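Phosphoribosylaminoimidazole carboxylase, ATPase subunit (Bacillus anthracis, PDB 4DLK) probably catalyses the ATP-dependent carboxylation of aminoimidazole ribonucleotide with bicarbonate, giving N5-carboxyaminoimidazole ribonucleotide in purine biosynthesis. Local coordinates at residues 191-196 with 203-208; 249-254 with 271-276. All coordinates share one frame; numbering follows the deposited sequence.

Interaction 1. Residues 191-196 with 203-208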
loop_
_atom_site.group_PDB
_atom_site.type_symbol
_atom_site.label_atom_id
_atom_site.label_comp_id
_atom_site.label_asym_id
_atom_site.label_seq_id
_atom_site.Cartn_x
_atom_site.Cartn_y
_atom_site.Cartn_z
ATOM N N VAL A 191 -0.522 25.085 7.113
ATOM C CA VAL A 191 -1.354 23.957 6.704
ATOM C C VAL A 191 -1.146 23.658 5.229
ATOM O O VAL A 191 -0.626 24.500 4.487
ATOM C CB VAL A 191 -2.864 24.196 6.992
ATOM C CG1 VAL A 191 -3.117 24.333 8.487
ATOM C CG2 VAL A 191 -3.391 25.416 6.243
ATOM N N SER A 192 -1.536 22.461 4.804
ATOM C CA SER A 192 -1.432 22.099 3.399
ATOM C C SER A 192 -2.583 21.220 2.960
ATOM O O SER A 192 -3.193 20.500 3.767
ATOM C CB SER A 192 -0.090 21.428 3.085
ATOM O OG SER A 192 -0.032 20.118 3.621
ATOM N N VAL A 193 -2.895 21.308 1.675
ATOM C CA VAL A 193 -3.895 20.458 1.076
ATOM C C VAL A 193 -3.335 19.858 -0.202
ATOM O O VAL A 193 -2.771 20.567 -1.052
ATOM C CB VAL A 193 -5.197 21.236 0.775
ATOM C CG1 VAL A 193 -6.200 20.349 0.058
ATOM C CG2 VAL A 193 -5.810 21.761 2.063
ATOM N N ILE A 194 -3.482 18.546 -0.322
ATOM C CA ILE A 194 -3.130 17.853 -1.547
ATOM C C ILE A 194 -4.393 17.783 -2.393
ATOM O O ILE A 194 -5.428 17.295 -1.929
ATOM C CB ILE A 194 -2.629 16.415 -1.278
ATOM C CG1 ILE A 194 -1.551 16.368 -0.172
ATOM C CG2 ILE A 194 -2.190 15.746 -2.578
ATOM C CD1 ILE A 194 -0.232 17.043 -0.478
ATOM N N VAL A 195 -4.309 18.272 -3.629
ATOM C CA VAL A 195 -5.432 18.183 -4.554
ATOM C C VAL A 195 -5.061 17.391 -5.806
ATOM O O VAL A 195 -3.948 17.502 -6.326
ATOM C CB VAL A 195 -6.041 19.571 -4.887
ATOM C CG1 VAL A 195 -4.981 20.524 -5.420
ATOM C CG2 VAL A 195 -7.202 19.435 -5.866
ATOM N N ILE A 196 -6.008 16.576 -6.263
ATOM C CA ILE A 196 -5.810 15.682 -7.397
ATOM C C ILE A 196 -6.773 16.032 -8.529
ATOM O O ILE A 196 -7.974 16.208 -8.294
ATOM C CB ILE A 196 -6.081 14.213 -6.986
ATOM C CG1 ILE A 196 -5.348 13.842 -5.672
ATOM C CG2 ILE A 196 -5.773 13.260 -8.139
ATOM C CD1 ILE A 196 -3.829 13.916 -5.736
ATOM N N THR A 203 -11.896 15.544 -10.076
ATOM C CA THR A 203 -11.123 16.155 -8.999
ATOM C C THR A 203 -11.381 15.500 -7.655
ATOM O O THR A 203 -12.504 15.073 -7.358
ATOM C CB THR A 203 -11.370 17.683 -8.902
ATOM O OG1 THR A 203 -10.378 18.279 -8.053
ATOM C CG2 THR A 203 -12.758 17.999 -8.354
ATOM N N LYS A 204 -10.325 15.397 -6.852
ATOM C CA LYS A 204 -10.457 14.986 -5.465
ATOM C C LYS A 204 -9.535 15.826 -4.607
ATOM O O LYS A 204 -8.458 16.246 -5.047
ATOM C CB LYS A 204 -10.134 13.498 -5.286
ATOM C CG LYS A 204 -11.050 12.537 -6.035
ATOM C CD LYS A 204 -12.392 12.364 -5.355
ATOM C CE LYS A 204 -13.269 11.418 -6.158
ATOM N NZ LYS A 204 -14.648 11.366 -5.588
ATOM N N VAL A 205 -9.965 16.064 -3.374
ATOM C CA VAL A 205 -9.201 16.860 -2.433
ATOM C C VAL A 205 -9.039 16.097 -1.122
ATOM O O VAL A 205 -10.023 15.607 -0.540
ATOM C CB VAL A 205 -9.884 18.212 -2.164
ATOM C CG1 VAL A 205 -8.956 19.140 -1.397
ATOM C CG2 VAL A 205 -10.316 18.865 -3.472
ATOM N N PHE A 206 -7.798 16.002 -0.658
ATOM C CA PHE A 206 -7.502 15.387 0.635
ATOM C C PHE A 206 -7.827 16.342 1.794
ATOM O O PHE A 206 -8.018 17.546 1.567
ATOM C CB PHE A 206 -6.029 14.957 0.684
ATOM C CG PHE A 206 -5.743 13.694 -0.074
ATOM C CD1 PHE A 206 -5.229 13.741 -1.363
ATOM C CD2 PHE A 206 -5.983 12.450 0.507
ATOM C CE1 PHE A 206 -4.958 12.572 -2.059
ATOM C CE2 PHE A 206 -5.719 11.282 -0.184
ATOM C CZ PHE A 206 -5.199 11.341 -1.464
ATOM N N PRO A 207 -7.900 15.817 3.036
ATOM C CA PRO A 207 -8.096 16.664 4.223
ATOM C C PRO A 207 -6.972 17.667 4.442
ATOM O O PRO A 207 -5.870 17.495 3.915
ATOM C CB PRO A 207 -8.100 15.648 5.372
ATOM C CG PRO A 207 -8.590 14.387 4.741
ATOM C CD PRO A 207 -7.937 14.384 3.389
ATOM N N VAL A 208 -7.252 18.702 5.226
ATOM C CA VAL A 208 -6.241 19.690 5.586
ATOM C C VAL A 208 -5.283 19.108 6.624
ATOM O O VAL A 208 -5.717 18.519 7.626
ATOM C CB VAL A 208 -6.899 20.994 6.098
ATOM C CG1 VAL A 208 -5.859 22.082 6.313
ATOM C CG2 VAL A 208 -7.963 21.468 5.112
HETATM O O HOH W 1 -3.823 16.988 2.436
#

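Interaction 2. Residues 249-254 with 271-276. With ATP (adenosine-5'-triphosphate), chain G.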
loop_
_atom_site.group_PDB
_atom_site.type_symbol
_atom_site.label_atom_id
_atom_site.label_comp_id
_atom_site.label_asym_id
_atom_site.label_seq_id
_atom_site.Cartn_x
_atom_site.Cartn_y
_atom_site.Cartn_z
ATOM N N VAL A 249 -3.330 18.675 -13.974
ATOM C CA VAL A 249 -3.428 17.240 -14.196
ATOM C C VAL A 249 -2.368 16.605 -13.308
ATOM O O VAL A 249 -1.192 16.979 -13.370
ATOM C CB VAL A 249 -3.228 16.834 -15.674
ATOM C CG1 VAL A 249 -3.099 15.320 -15.799
ATOM C CG2 VAL A 249 -4.372 17.350 -16.545
ATOM N N GLY A 250 -2.786 15.660 -12.473
ATOM C CA GLY A 250 -1.879 15.035 -11.531
ATOM C C GLY A 250 -2.109 15.547 -10.124
ATOM O O GLY A 250 -3.257 15.722 -9.691
ATOM N N THR A 251 -1.011 15.810 -9.423
ATOM C CA THR A 251 -1.044 16.148 -7.999
ATOM C C THR A 251 -0.548 17.567 -7.764
ATOM O O THR A 251 0.404 18.014 -8.402
ATOM C CB THR A 251 -0.182 15.154 -7.187
ATOM O OG1 THR A 251 -0.686 13.833 -7.387
ATOM C CG2 THR A 251 -0.235 15.454 -5.697
ATOM N N LEU A 252 -1.215 18.272 -6.857
ATOM C CA LEU A 252 -0.781 19.604 -6.455
ATOM C C LEU A 252 -0.842 19.745 -4.945
ATOM O O LEU A 252 -1.900 19.567 -4.338
ATOM C CB LEU A 252 -1.629 20.689 -7.126
ATOM C CG LEU A 252 -1.222 22.143 -6.863
ATOM C CD1 LEU A 252 0.099 22.466 -7.551
ATOM C CD2 LEU A 252 -2.319 23.083 -7.346
ATOM N N ALA A 253 0.306 20.040 -4.347
ATOM C CA ALA A 253 0.396 20.308 -2.918
ATOM C C ALA A 253 0.282 21.812 -2.718
ATOM O O ALA A 253 1.082 22.581 -3.276
ATOM C CB ALA A 253 1.725 19.800 -2.376
ATOM N N VAL A 254 -0.725 22.237 -1.954
ATOM C CA VAL A 254 -0.937 23.660 -1.704
ATOM C C VAL A 254 -0.607 23.969 -0.244
ATOM O O VAL A 254 -1.339 23.553 0.668
ATOM C CB VAL A 254 -2.388 24.095 -2.006
ATOM C CG1 VAL A 254 -2.528 25.599 -1.830
ATOM C CG2 VAL A 254 -2.809 23.656 -3.413
ATOM N N PRO A 271 3.832 20.891 -7.715
ATOM C CA PRO A 271 3.119 20.078 -8.705
ATOM C C PRO A 271 3.570 18.606 -8.701
ATOM O O PRO A 271 4.041 18.088 -9.719
ATOM C CB PRO A 271 3.479 20.765 -10.030
ATOM C CG PRO A 271 4.858 21.282 -9.791
ATOM C CD PRO A 271 4.943 21.646 -8.332
ATOM N N ARG A 272 3.406 17.952 -7.552
ATOM C CA ARG A 272 3.882 16.588 -7.307
ATOM C C ARG A 272 3.366 16.131 -5.939
ATOM O O ARG A 272 2.953 16.960 -5.127
ATOM C CB ARG A 272 5.423 16.539 -7.292
ATOM C CG ARG A 272 6.061 17.543 -6.333
ATOM C CD ARG A 272 7.501 17.173 -5.994
ATOM N NE ARG A 272 8.190 18.233 -5.256
ATOM C CZ ARG A 272 8.128 18.405 -3.938
ATOM N NH1 ARG A 272 7.383 17.596 -3.185
ATOM N NH2 ARG A 272 8.807 19.395 -3.368
ATOM N N PRO A 273 3.416 14.816 -5.666
ATOM C CA PRO A 273 3.216 14.397 -4.284
ATOM C C PRO A 273 4.226 15.111 -3.391
ATOM O O PRO A 273 5.314 15.479 -3.849
ATOM C CB PRO A 273 3.486 12.894 -4.334
ATOM C CG PRO A 273 3.081 12.508 -5.718
ATOM C CD PRO A 273 3.528 13.664 -6.580
ATOM N N HIS A 274 3.846 15.307 -2.135
ATOM C CA HIS A 274 4.553 16.179 -1.205
ATOM C C HIS A 274 4.692 15.494 0.129
ATOM O O HIS A 274 3.857 14.670 0.493
ATOM C CB HIS A 274 3.745 17.468 -1.063
ATOM C CG HIS A 274 4.441 18.554 -0.292
ATOM N ND1 HIS A 274 4.202 18.782 1.011
ATOM C CD2 HIS A 274 5.391 19.496 -0.688
ATOM C CE1 HIS A 274 4.971 19.801 1.439
ATOM N NE2 HIS A 274 5.692 20.243 0.394
ATOM N N ASN A 275 5.745 15.839 0.874
ATOM C CA ASN A 275 6.020 15.275 2.212
ATOM C C ASN A 275 4.826 15.387 3.170
ATOM O O ASN A 275 4.574 14.480 3.957
ATOM C CB ASN A 275 7.235 15.991 2.822
ATOM C CG ASN A 275 7.923 15.198 3.935
ATOM O OD1 ASN A 275 9.047 15.529 4.307
ATOM N ND2 ASN A 275 7.267 14.167 4.470
ATOM N N SER A 276 4.094 16.495 3.089
ATOM C CA SER A 276 2.935 16.728 3.963
ATOM C C SER A 276 1.720 15.853 3.625
ATOM O O SER A 276 0.692 15.916 4.306
ATOM C CB SER A 276 2.554 18.211 3.962
ATOM O OG SER A 276 2.019 18.581 2.706
HETATM P PG ATP G . 8.607 20.696 2.246
HETATM O O1G ATP G . 10.087 20.780 1.931
HETATM O O2G ATP G . 8.281 20.531 3.712
HETATM O O3G ATP G . 7.747 21.732 1.553
HETATM P PB ATP G . 8.723 18.645 0.278
HETATM O O1B ATP G . 7.824 17.540 -0.241
HETATM O O2B ATP G . 9.093 19.797 -0.638
HETATM O O3B ATP G . 8.118 19.269 1.633
HETATM P PA ATP G . 10.708 16.593 0.268
HETATM O O1A ATP G . 9.779 15.437 0.552
HETATM O O2A ATP G . 12.136 16.572 0.758
HETATM O O3A ATP G . 10.086 17.984 0.817
HETATM O "O5'" ATP G . 10.716 16.840 -1.312
HETATM C "C5'" ATP G . 11.329 15.908 -2.191
HETATM C "C4'" ATP G . 11.434 16.663 -3.500
HETATM O "O4'" ATP G . 12.331 17.766 -3.354
HETATM C "C3'" ATP G . 11.953 15.795 -4.628
HETATM O "O3'" ATP G . 11.066 16.018 -5.730
HETATM C "C2'" ATP G . 13.338 16.338 -4.919
HETATM O "O2'" ATP G . 13.659 16.222 -6.310
HETATM C "C1'" ATP G . 13.204 17.797 -4.484
HETATM N N9 ATP G . 14.493 18.467 -4.162
HETATM C C8 ATP G . 15.581 17.910 -3.583
HETATM N N7 ATP G . 16.580 18.823 -3.444
HETATM C C5 ATP G . 16.133 19.993 -3.938
HETATM C C6 ATP G . 16.677 21.366 -4.104
HETATM N N6 ATP G . 17.935 21.659 -3.695
HETATM N N1 ATP G . 15.878 22.307 -4.669
HETATM C C2 ATP G . 14.624 22.023 -5.080
HETATM N N3 ATP G . 14.069 20.798 -4.961
HETATM C C4 ATP G . 14.755 19.759 -4.409
#

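Interaction 1. Residues 191-196 with 203-208
Thr203 opens the hairpin pairing by turning its hydroxyl onto the backbone of Ile196: OG1, anti to its own backbone N (chi1 -167°), donates to Ile196 O over 3.2 Å. That carbonyl also accepts the N-H of Lys204, so two donors grip it. Ile196 N donates to Lys204 O at 2.8 Å, nearly straight, which completes the antiparallel hydrogen-bonded pair, while Lys204 NZ forms a salt bridge with Glu303. Val205 faces the side of the sheet covered by helix 229-245; its CG1 presses on Val193 CG1 at 3.3 Å, a tight fit, and its CG2 meets Val195 CG2. At Phe206 the backbone N binds Ile194 O (3.0 Å), which also lies at the ring edge. On the other side of the sheet, Phe206 CD1 rests against Ile194 CB at 3.7 Å and CE1 against Ile196 CG1. Beyond it the direct pairing is interrupted, and a water accepts from Ile194 N and donates to Pro207 O, with 2.6 Å between the water oxygen and Pro207 O. Val208 closes the contact with one methyl on Val191 and the other on Val193. The water thus bridges a local irregularity: backbone pairing resumes at Ser192 with Ala209, and valine packing runs across it.

Interaction 2. Residues 249-254 with 271-276
Thr251, Ala253 and Pro271 carry most of this contact, in which strand 250-254 packs against the loop whose residues bind the ATP phosphates. Thr251 lays its methyl CG2 against the Arg272-Pro273 peptide, 3.7 Å from Pro273 N, and its CB approaches Pro273 CD. A chi1 of -59° sets OG1 beside the backbone N and CG2 anti to it; OG1 hydrogen-bonds His292 ND1. Thr251 O lies 3.1 Å from Arg272 N, but the angle is too poor for a hydrogen bond; a CA-H...O contact from Pro271 accompanies it. Pro271 receives Leu252 CD1 on its CA, while its ring packs on helix 99-104. No hydrogen bond joins the two segments, so their fit is one of shape.

Ala253 CB presses on His274 CB at 3.4 Å and reaches obliquely to the imidazole. Ser276 holds the ring from the other end: its N donates to ND1 from well out of the ring plane, and its OG shares a hydrogen bond with the same atom. His274 NE2 donates to ATP O3G at 2.8 Å in a bent bond, while O1B sits over one ring face, offset toward the rim.

Arg272 stretches its chain from CG to NE, and its guanidinium passes under the ribose, with C4' above its centre. Arg272 NH2 donates to ATP O2B at 2.8 Å; NH1 donates to both ATP O1B and Pro273 O, the latter nearly in the guanidinium plane. Glu78 pairs with NE and probably helps fix the group's rotation. Asn275 N adds a straight bond to ATP O1B (2.9 Å). Backbone N-H, arginine and histidine gathered on the beta and gamma phosphates form part of an ATP-binding pocket within the ATP-grasp domain.

In the fold
Both contacts are buried and reach the same antiparallel sheet, in which strands 189-197 and 250-258 are neighbours. Interaction 1 is a beta hairpin, bonded largely through its backbone and packed with aliphatic groups between helices 229-245 and 288-297. Interaction 2 lies nearer the centre of the chain; it sets the adjoining strand against an irregular loop without a direct hydrogen bond and turns Arg272, His274 and the N-H of Asn275 to ATP. The two meet through Val193 O and Val254 N, a probable backbone bond, and through Ser192 OG and Ser276 OG at 2.7 Å. This second link connects the hairpin to the serine that holds His274, placing Ser192 one step behind Ser276, beyond the second shell of the phosphate site.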